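Local atomic coordinates of uncharacterized protein (PDB entry 3LFT), a protein that binds L-tryptophan between two lobes and probably serves as the substrate-binding component of an ABC transporter. Residues Thr71-Gln75 and Gly96-Val100; Val86-Thr92 and Asn109-Asp115; Ser141-Ser147 and Pro193-Thr197. All blocks are in the same frame, centred on the assembly; numbering follows the deposited sequence.

Contact 1. Residues Thr71-Gln75 and Gly96-Val100; sequences TPAAQ and GANLV. With TRP (tryptophan), chain C.
Thr-71 to Gln-75 form the first helical turn of helix 71-80, closed by Gln-75 N to Thr-71 O at 2.9 Å, and Gly-96 to Val-100 are an irregular loop passing alongside it. The CA atoms of Thr-71 and Ala-97 lie 7.3 Å apart, those of Gln-75 and Leu-99 6.9 Å; together the segments bury 202 Å². Gly-96 leads in with helix-like angles and makes no contact itself. Ala-97 follows, its CB toward the helix and 4.0 Å from Thr-71 CG2; the small methyl lets the loop lie close. Its carbonyl O accepts a hydrogen bond from Gln-75 NE2 at 3.0 Å, with the N-H pointing almost straight at it (164°). Gln-75, m at chi1 and t at chi2, is long enough to span from helix to loop, and the same NE2 also hydrogen-bonds Asp-145 OD2 of the other lobe. The helix start is part of the ligand site of this periplasmic-binding-protein fold: Thr-71 N donates to O of the bound tryptophan at 2.8 Å, and Thr-71 OG1, on an m rotamer, to its OXT at 2.7 Å, so the carboxylate sits at the helix N-terminus. Asn-98 then takes left-handed backbone angles (61/33), turning the loop so that its own side chain leads away and Leu-99 comes round toward the helix. Leu-99, m at chi1 and t at chi2, packs CD1 4.0 Å from Ala-74 CB, while its CD2 lies 4.0 Å from Gln-75 CA; small Ala-74 leaves room for the branched leucine end. Val-100 is extended, and its side chain packs on Pro-106 and Met-88.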
loop_
_atom_site.group_PDB
_atom_site.type_symbol
_atom_site.label_atom_id
_atom_site.label_comp_id
_atom_site.label_asym_id
_atom_site.label_seq_id
_atom_site.Cartn_x
_atom_site.Cartn_y
_atom_site.Cartn_z
ATOM N N THR A 71 -1.268 2.796 6.598
ATOM C CA THR A 71 -2.385 2.764 7.526
ATOM C C THR A 71 -1.969 2.707 9.013
ATOM O O THR A 71 -2.469 3.508 9.792
ATOM C CB THR A 71 -3.392 1.644 7.122
ATOM O OG1 THR A 71 -4.026 2.019 5.902
ATOM C CG2 THR A 71 -4.471 1.436 8.175
ATOM N N PRO A 72 -1.024 1.826 9.393
ATOM C CA PRO A 72 -0.702 1.818 10.837
ATOM C C PRO A 72 -0.095 3.129 11.333
ATOM O O PRO A 72 -0.287 3.488 12.500
ATOM C CB PRO A 72 0.295 0.673 10.968
ATOM C CG PRO A 72 -0.075 -0.246 9.809
ATOM C CD PRO A 72 -0.384 0.706 8.678
ATOM N N ALA A 73 0.638 3.838 10.478
ATOM C CA ALA A 73 1.203 5.122 10.879
ATOM C C ALA A 73 0.129 6.187 11.019
ATOM O O ALA A 73 0.107 6.917 12.001
ATOM C CB ALA A 73 2.283 5.571 9.926
ATOM N N ALA A 74 -0.777 6.277 10.048
ATOM C CA ALA A 74 -1.866 7.235 10.145
ATOM C C ALA A 74 -2.751 6.918 11.347
ATOM O O ALA A 74 -3.177 7.836 12.029
ATOM C CB ALA A 74 -2.691 7.247 8.857
ATOM N N GLN A 75 -3.014 5.636 11.611
ATOM C CA GLN A 75 -3.810 5.249 12.777
ATOM C C GLN A 75 -3.108 5.629 14.087
ATOM O O GLN A 75 -3.752 6.106 15.010
ATOM C CB GLN A 75 -4.144 3.766 12.752
ATOM C CG GLN A 75 -5.180 3.391 11.677
ATOM C CD GLN A 75 -5.440 1.912 11.624
ATOM O OE1 GLN A 75 -4.507 1.117 11.606
ATOM N NE2 GLN A 75 -6.706 1.526 11.527
ATOM N N GLY A 96 -12.765 2.035 6.654
ATOM C CA GLY A 96 -12.559 0.803 7.414
ATOM C C GLY A 96 -11.459 0.918 8.452
ATOM O O GLY A 96 -11.485 0.194 9.461
ATOM N N ALA A 97 -10.510 1.826 8.234
ATOM C CA ALA A 97 -9.458 2.072 9.215
ATOM C C ALA A 97 -9.942 2.957 10.357
ATOM O O ALA A 97 -9.200 3.208 11.298
ATOM C CB ALA A 97 -8.240 2.708 8.523
ATOM N N ASN A 98 -11.207 3.386 10.298
ATOM C CA ASN A 98 -11.807 4.299 11.287
ATOM C C ASN A 98 -11.075 5.646 11.340
ATOM O O ASN A 98 -10.990 6.269 12.402
ATOM C CB ASN A 98 -11.858 3.641 12.685
ATOM C CG ASN A 98 -12.956 4.207 13.570
ATOM O OD1 ASN A 98 -12.846 4.216 14.810
ATOM N ND2 ASN A 98 -14.039 4.615 12.960
ATOM N N LEU A 99 -10.557 6.083 10.188
ATOM C CA LEU A 99 -9.811 7.339 10.086
ATOM C C LEU A 99 -10.666 8.516 9.633
ATOM O O LEU A 99 -10.408 9.664 10.025
ATOM C CB LEU A 99 -8.602 7.176 9.146
ATOM C CG LEU A 99 -7.435 6.387 9.757
ATOM C CD1 LEU A 99 -6.436 5.961 8.682
ATOM C CD2 LEU A 99 -6.728 7.204 10.822
ATOM N N VAL A 100 -11.669 8.232 8.808
ATOM C CA VAL A 100 -12.600 9.250 8.309
ATOM C C VAL A 100 -13.999 8.680 8.371
ATOM O O VAL A 100 -14.168 7.457 8.319
ATOM C CB VAL A 100 -12.283 9.668 6.855
ATOM C CG1 VAL A 100 -10.812 10.108 6.719
ATOM C CG2 VAL A 100 -12.574 8.529 5.861
HETATM N N TRP C . -1.808 1.497 1.181
HETATM C CA TRP C . -1.042 0.806 2.259
HETATM C C TRP C . -1.741 0.971 3.569
HETATM O O TRP C . -1.123 0.818 4.627
HETATM C CB TRP C . 0.394 1.352 2.307
HETATM C CG TRP C . 1.123 1.110 1.009
HETATM C CD1 TRP C . 1.342 2.017 -0.028
HETATM C CD2 TRP C . 1.716 -0.159 0.574
HETATM N NE1 TRP C . 2.028 1.396 -1.046
HETATM C CE2 TRP C . 2.261 0.115 -0.758
HETATM C CE3 TRP C . 1.784 -1.404 1.155
HETATM C CZ2 TRP C . 2.883 -0.920 -1.433
HETATM C CZ3 TRP C . 2.411 -2.424 0.445
HETATM C CH2 TRP C . 2.954 -2.166 -0.829
HETATM O OXT TRP C . -2.945 1.263 3.579
#

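Contact 2. Residues Val86-Thr92 and Asn109-Asp115; sequences VIMAAIT and NVTGVSD. With TRP (tryptophan), chain C.
Two parallel strands, 86-89 and 110-115, are neighbours in the sheet of a Rossmann-like lobe, their axes 4.4 Å apart and 9° from parallel. Val-86 pairs with Val-110 (CA-CA 4.7 Å): its N donates to Asn-109 O at 2.9 Å, and its O accepts from Thr-111 N at 3.1 Å. Both valines are t, with Val-86 CB 4.0 Å from Val-110 CG2 beneath helix 71-80. Ile-87 points to the other face, its CD1 4.1 Å from Thr-111 CG2 and its apolar bulk packing on Leu-65. Met-88, a selenomethionine, binds Thr-111 O through N (2.8 Å) and Val-113 N through O (2.9 Å); its CG packs 3.6 Å from Val-110 CG1. Facing it is Gly-112 (146/-148), where a CB would strike Met-88 O. After Ala-89 the strand ends: Ala-90 takes left-handed angles (67/66), and Ile-91 N reaches Val-113 O at 3.1 Å. Ile-91 O accepts from Ser-114 OG at 2.8 Å. These C-terminal strand ends, the usual ligand site, hold the tryptophan amino group: TRP N donates to Ala-90 O (2.8 Å), Thr-92 OG1 (2.8 Å) and Asp-115 OD2 (2.7 Å). Thr-92 N binds TRP OXT at 3.0 Å, and its OG1 donates to Asp-115 O at 2.9 Å.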
loop_
_atom_site.group_PDB
_atom_site.type_symbol
_atom_site.label_atom_id
_atom_site.label_comp_id
_atom_site.label_asym_id
_atom_site.label_seq_id
_atom_site.Cartn_x
_atom_site.Cartn_y
_atom_site.Cartn_z
ATOM N N VAL A 86 -3.931 15.501 10.690
ATOM C CA VAL A 86 -3.251 14.269 10.343
ATOM C C VAL A 86 -3.514 14.000 8.859
ATOM O O VAL A 86 -4.659 13.907 8.428
ATOM C CB VAL A 86 -3.773 13.102 11.180
ATOM C CG1 VAL A 86 -3.130 11.776 10.735
ATOM C CG2 VAL A 86 -3.527 13.356 12.683
ATOM N N ILE A 87 -2.437 13.896 8.090
ATOM C CA ILE A 87 -2.560 13.656 6.661
ATOM C C ILE A 87 -2.180 12.210 6.361
ATOM O O ILE A 87 -1.054 11.784 6.651
ATOM C CB ILE A 87 -1.651 14.611 5.845
ATOM C CG1 ILE A 87 -1.847 16.078 6.253
ATOM C CG2 ILE A 87 -1.895 14.425 4.348
ATOM C CD1 ILE A 87 -3.281 16.622 6.248
HETATM N N MSE A 88 -3.122 11.467 5.791
HETATM C CA MSE A 88 -2.889 10.109 5.355
HETATM C C MSE A 88 -2.098 10.091 4.050
HETATM O O MSE A 88 -2.484 10.756 3.080
HETATM C CB MSE A 88 -4.224 9.420 5.072
HETATM C CG MSE A 88 -5.196 9.362 6.262
HETATM SE SE MSE A 88 -6.889 8.500 5.808
HETATM C CE MSE A 88 -7.485 9.650 4.367
ATOM N N ALA A 89 -0.988 9.340 4.037
ATOM C CA ALA A 89 -0.252 9.114 2.789
ATOM C C ALA A 89 -0.389 7.650 2.386
ATOM O O ALA A 89 0.337 6.772 2.911
ATOM C CB ALA A 89 1.199 9.483 2.967
ATOM N N ALA A 90 -1.312 7.406 1.456
ATOM C CA ALA A 90 -1.576 6.071 0.909
ATOM C C ALA A 90 -2.177 5.111 1.936
ATOM O O ALA A 90 -1.579 4.097 2.313
ATOM C CB ALA A 90 -0.316 5.481 0.242
ATOM N N ILE A 91 -3.401 5.435 2.366
ATOM C CA ILE A 91 -4.194 4.578 3.256
ATOM C C ILE A 91 -5.256 3.939 2.356
ATOM O O ILE A 91 -6.100 4.624 1.777
ATOM C CB ILE A 91 -4.846 5.426 4.369
ATOM C CG1 ILE A 91 -3.854 5.688 5.518
ATOM C CG2 ILE A 91 -6.075 4.727 4.962
ATOM C CD1 ILE A 91 -2.426 6.109 5.144
ATOM N N THR A 92 -5.214 2.615 2.235
ATOM C CA THR A 92 -6.061 1.925 1.253
ATOM C C THR A 92 -7.560 2.038 1.541
ATOM O O THR A 92 -8.370 2.193 0.628
ATOM C CB THR A 92 -5.602 0.459 1.097
ATOM O OG1 THR A 92 -4.334 0.459 0.436
ATOM C CG2 THR A 92 -6.582 -0.435 0.349
ATOM N N ASN A 109 -10.069 15.435 12.302
ATOM C CA ASN A 109 -8.776 16.045 12.013
ATOM C C ASN A 109 -7.936 15.302 10.964
ATOM O O ASN A 109 -6.787 15.645 10.736
ATOM C CB ASN A 109 -7.977 16.227 13.303
ATOM C CG ASN A 109 -7.626 14.910 13.980
ATOM O OD1 ASN A 109 -8.467 14.021 14.134
ATOM N ND2 ASN A 109 -6.392 14.818 14.467
ATOM N N VAL A 110 -8.528 14.314 10.291
ATOM C CA VAL A 110 -7.801 13.453 9.357
ATOM C C VAL A 110 -8.315 13.608 7.921
ATOM O O VAL A 110 -9.506 13.527 7.675
ATOM C CB VAL A 110 -7.936 11.958 9.751
ATOM C CG1 VAL A 110 -7.110 11.087 8.822
ATOM C CG2 VAL A 110 -7.548 11.712 11.223
ATOM N N THR A 111 -7.410 13.803 6.973
ATOM C CA THR A 111 -7.744 13.696 5.539
ATOM C C THR A 111 -6.525 13.138 4.824
ATOM O O THR A 111 -5.548 12.795 5.489
ATOM C CB THR A 111 -8.224 15.048 4.968
ATOM O OG1 THR A 111 -8.693 14.815 3.637
ATOM C CG2 THR A 111 -7.129 16.081 4.941
ATOM N N GLY A 112 -6.580 13.039 3.498
ATOM C CA GLY A 112 -5.363 12.662 2.749
ATOM C C GLY A 112 -5.635 11.835 1.522
ATOM O O GLY A 112 -6.677 11.977 0.890
ATOM N N VAL A 113 -4.678 10.948 1.221
ATOM C CA VAL A 113 -4.629 10.205 -0.044
ATOM C C VAL A 113 -4.790 8.713 0.212
ATOM O O VAL A 113 -4.152 8.158 1.112
ATOM C CB VAL A 113 -3.262 10.484 -0.745
ATOM C CG1 VAL A 113 -3.050 9.520 -1.920
ATOM C CG2 VAL A 113 -3.209 11.937 -1.217
ATOM N N SER A 114 -5.634 8.092 -0.618
ATOM C CA SER A 114 -5.983 6.685 -0.467
ATOM C C SER A 114 -5.700 5.915 -1.746
ATOM O O SER A 114 -6.081 6.377 -2.839
ATOM C CB SER A 114 -7.478 6.581 -0.139
ATOM O OG SER A 114 -7.938 5.236 -0.207
ATOM N N ASP A 115 -5.008 4.772 -1.621
ATOM C CA ASP A 115 -4.723 3.876 -2.748
ATOM C C ASP A 115 -5.616 2.640 -2.676
ATOM O O ASP A 115 -5.328 1.665 -1.964
ATOM C CB ASP A 115 -3.219 3.506 -2.766
ATOM C CG ASP A 115 -2.684 2.974 -1.436
ATOM O OD1 ASP A 115 -3.129 3.424 -0.358
ATOM O OD2 ASP A 115 -1.721 2.145 -1.479
HETATM N N TRP C . -1.808 1.497 1.181
HETATM C CA TRP C . -1.042 0.806 2.259
HETATM C C TRP C . -1.741 0.971 3.569
HETATM O O TRP C . -1.123 0.818 4.627
HETATM C CB TRP C . 0.394 1.352 2.307
HETATM C CG TRP C . 1.123 1.110 1.009
HETATM C CD1 TRP C . 1.342 2.017 -0.028
HETATM C CD2 TRP C . 1.716 -0.159 0.574
HETATM N NE1 TRP C . 2.028 1.396 -1.046
HETATM C CE2 TRP C . 2.261 0.115 -0.758
HETATM C CE3 TRP C . 1.784 -1.404 1.155
HETATM C CZ2 TRP C . 2.883 -0.920 -1.433
HETATM C CZ3 TRP C . 2.411 -2.424 0.445
HETATM C CH2 TRP C . 2.954 -2.166 -0.829
HETATM O OXT TRP C . -2.945 1.263 3.579
#

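Contact 3. Residues Ser141-Ser147 and Pro193-Thr197; sequences SSSEDNS and PIDNT. With TRP (tryptophan), chain C.
Glu-144 and Asp-195, each at the N-cap position of a helix, carry the polar core. Glu-144, m then t, reaches across with its carboxylate: OE2 accepts from Thr-197 OG1 and Thr-197 N, both at 2.6 Å, and OE1 from Asn-196 N at 2.8 Å and Asn-196 ND2 at 3.0 Å, the backbone amides being first-turn ones that no helix carbonyl can pair. Asp-195 (chi1 t) ties the first segment back: OD2 accepts from Ser-147 OG at 2.6 Å and Ser-141 N at 2.8 Å, while OD1 caps Ile-198 N. These donors offset the like charges, Glu-144 OE2 and Asp-195 OD1, 3.5 Å apart. Asn-146 (chi1 p) uses one amide twice: ND2 to Glu-144 OE1 at 2.9 Å and to Ile-194 O at 3.0 Å. A type I turn, Ser-141 to Glu-144, brings the first segment into helix 145-160, and an inverse gamma turn centred on Ile-194 bends the second. Outward, Ser-147 OG touches Pro-193 CG at 3.9 Å. Asn-196 ND2 donates to TRP O at 2.9 Å, and Ile-194 CG2 packs on TRP CD2 at 3.3 Å. Two strand-to-helix loops so joined, facing the ligand, characterise the second lobe's half of a periplasmic-binding-protein cleft.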
loop_
_atom_site.group_PDB
_atom_site.type_symbol
_atom_site.label_atom_id
_atom_site.label_comp_id
_atom_site.label_asym_id
_atom_site.label_seq_id
_atom_site.Cartn_x
_atom_site.Cartn_y
_atom_site.Cartn_z
ATOM N N SER A 141 -1.374 -9.871 6.170
ATOM C CA SER A 141 -1.276 -9.805 7.625
ATOM C C SER A 141 -2.629 -9.604 8.299
ATOM O O SER A 141 -3.437 -8.774 7.859
ATOM C CB SER A 141 -0.313 -8.700 7.998
ATOM O OG SER A 141 -0.218 -8.660 9.409
ATOM N N SER A 142 -2.862 -10.352 9.377
ATOM C CA SER A 142 -4.002 -10.106 10.259
ATOM C C SER A 142 -3.810 -8.792 11.064
ATOM O O SER A 142 -4.742 -8.330 11.726
ATOM C CB SER A 142 -4.223 -11.310 11.179
ATOM O OG SER A 142 -3.025 -11.645 11.870
ATOM N N SER A 143 -2.620 -8.188 11.012
ATOM C CA SER A 143 -2.370 -6.918 11.729
ATOM C C SER A 143 -2.843 -5.680 10.960
ATOM O O SER A 143 -2.866 -4.594 11.508
ATOM C CB SER A 143 -0.885 -6.767 12.139
ATOM O OG SER A 143 -0.033 -6.622 10.987
ATOM N N GLU A 144 -3.226 -5.831 9.699
ATOM C CA GLU A 144 -3.433 -4.655 8.842
ATOM C C GLU A 144 -4.871 -4.463 8.404
ATOM O O GLU A 144 -5.389 -5.258 7.616
ATOM C CB GLU A 144 -2.509 -4.762 7.649
ATOM C CG GLU A 144 -1.078 -4.649 8.109
ATOM C CD GLU A 144 -0.093 -4.378 7.009
ATOM O OE1 GLU A 144 -0.390 -3.645 6.042
ATOM O OE2 GLU A 144 1.029 -4.920 7.129
ATOM N N ASP A 145 -5.496 -3.395 8.894
ATOM C CA ASP A 145 -6.879 -3.106 8.528
ATOM C C ASP A 145 -7.011 -2.947 7.024
ATOM O O ASP A 145 -7.999 -3.398 6.453
ATOM C CB ASP A 145 -7.394 -1.867 9.235
ATOM C CG ASP A 145 -7.591 -2.094 10.734
ATOM O OD1 ASP A 145 -7.628 -3.275 11.175
ATOM O OD2 ASP A 145 -7.704 -1.103 11.485
ATOM N N ASN A 146 -6.014 -2.328 6.369
ATOM C CA ASN A 146 -6.029 -2.213 4.901
ATOM C C ASN A 146 -6.204 -3.534 4.192
ATOM O O ASN A 146 -6.918 -3.619 3.179
ATOM C CB ASN A 146 -4.751 -1.518 4.390
ATOM C CG ASN A 146 -3.493 -1.922 5.148
ATOM O OD1 ASN A 146 -3.378 -1.657 6.357
ATOM N ND2 ASN A 146 -2.556 -2.588 4.464
ATOM N N SER A 147 -5.568 -4.585 4.702
ATOM C CA SER A 147 -5.621 -5.861 3.997
ATOM C C SER A 147 -6.927 -6.606 4.209
ATOM O O SER A 147 -7.377 -7.330 3.316
ATOM C CB SER A 147 -4.455 -6.741 4.402
ATOM O OG SER A 147 -3.243 -6.136 3.996
ATOM N N PRO A 193 -2.218 -8.627 -1.223
ATOM C CA PRO A 193 -2.805 -7.291 -1.315
ATOM C C PRO A 193 -1.760 -6.203 -1.065
ATOM O O PRO A 193 -0.552 -6.493 -0.910
ATOM C CB PRO A 193 -3.898 -7.302 -0.237
ATOM C CG PRO A 193 -3.476 -8.331 0.735
ATOM C CD PRO A 193 -2.656 -9.354 -0.018
ATOM N N ILE A 194 -2.218 -4.955 -1.037
ATOM C CA ILE A 194 -1.363 -3.823 -0.675
ATOM C C ILE A 194 -1.157 -3.922 0.852
ATOM O O ILE A 194 -1.944 -3.367 1.628
ATOM C CB ILE A 194 -1.975 -2.470 -1.118
ATOM C CG1 ILE A 194 -2.360 -2.475 -2.600
ATOM C CG2 ILE A 194 -0.993 -1.348 -0.853
ATOM C CD1 ILE A 194 -3.187 -1.244 -2.984
ATOM N N ASP A 195 -0.132 -4.672 1.242
ATOM C CA ASP A 195 0.039 -5.150 2.611
ATOM C C ASP A 195 1.465 -4.821 3.039
ATOM O O ASP A 195 2.433 -5.268 2.413
ATOM C CB ASP A 195 -0.218 -6.662 2.645
ATOM C CG ASP A 195 -0.115 -7.238 4.037
ATOM O OD1 ASP A 195 1.010 -7.318 4.578
ATOM O OD2 ASP A 195 -1.181 -7.587 4.610
ATOM N N ASN A 196 1.615 -4.033 4.100
ATOM C CA ASN A 196 2.947 -3.586 4.521
ATOM C C ASN A 196 3.811 -4.708 5.083
ATOM O O ASN A 196 5.030 -4.704 4.899
ATOM C CB ASN A 196 2.829 -2.491 5.574
ATOM C CG ASN A 196 2.156 -1.264 5.030
ATOM O OD1 ASN A 196 2.766 -0.501 4.283
ATOM N ND2 ASN A 196 0.896 -1.052 5.397
ATOM N N THR A 197 3.193 -5.639 5.803
ATOM C CA THR A 197 3.917 -6.769 6.407
ATOM C C THR A 197 4.556 -7.622 5.309
ATOM O O THR A 197 5.765 -7.876 5.329
ATOM C CB THR A 197 2.974 -7.620 7.316
ATOM O OG1 THR A 197 2.382 -6.756 8.306
ATOM C CG2 THR A 197 3.717 -8.772 7.999
HETATM N N TRP C . -1.808 1.497 1.181
HETATM C CA TRP C . -1.042 0.806 2.259
HETATM C C TRP C . -1.741 0.971 3.569
HETATM O O TRP C . -1.123 0.818 4.627
HETATM C CB TRP C . 0.394 1.352 2.307
HETATM C CG TRP C . 1.123 1.110 1.009
HETATM C CD1 TRP C . 1.342 2.017 -0.028
HETATM C CD2 TRP C . 1.716 -0.159 0.574
HETATM N NE1 TRP C . 2.028 1.396 -1.046
HETATM C CE2 TRP C . 2.261 0.115 -0.758
HETATM C CE3 TRP C . 1.784 -1.404 1.155
HETATM C CZ2 TRP C . 2.883 -0.920 -1.433
HETATM C CZ3 TRP C . 2.411 -2.424 0.445
HETATM C CH2 TRP C . 2.954 -2.166 -0.829
HETATM O OXT TRP C . -2.945 1.263 3.579
#

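All three contacts touch the tryptophan, but they build its site from two lobes. Contact 2 is deep core, with 13 of 14 touching residues buried; contact 1 opens at Gln-75, and contact 3 at Thr-197 and Ser-143. Contacts 1 and 2 share a lobe, where Leu-99 CD1 meets Met-88 SE at 3.9 Å. Contact 2 begins as backbone pairing with apolar filling and turns polar at the strand ends; contact 1 is lighter helix-loop packing tied by one side-chain bond. Contact 3, in the other lobe, relies on Glu-144 and Asp-195 at the start of helix 196-200, Asp-195 also holding Ser-141 and Ser-147. Gln-75 NE2 lies 2.8 Å from Asp-145 OD2 across the cleft, consistent with a closed form.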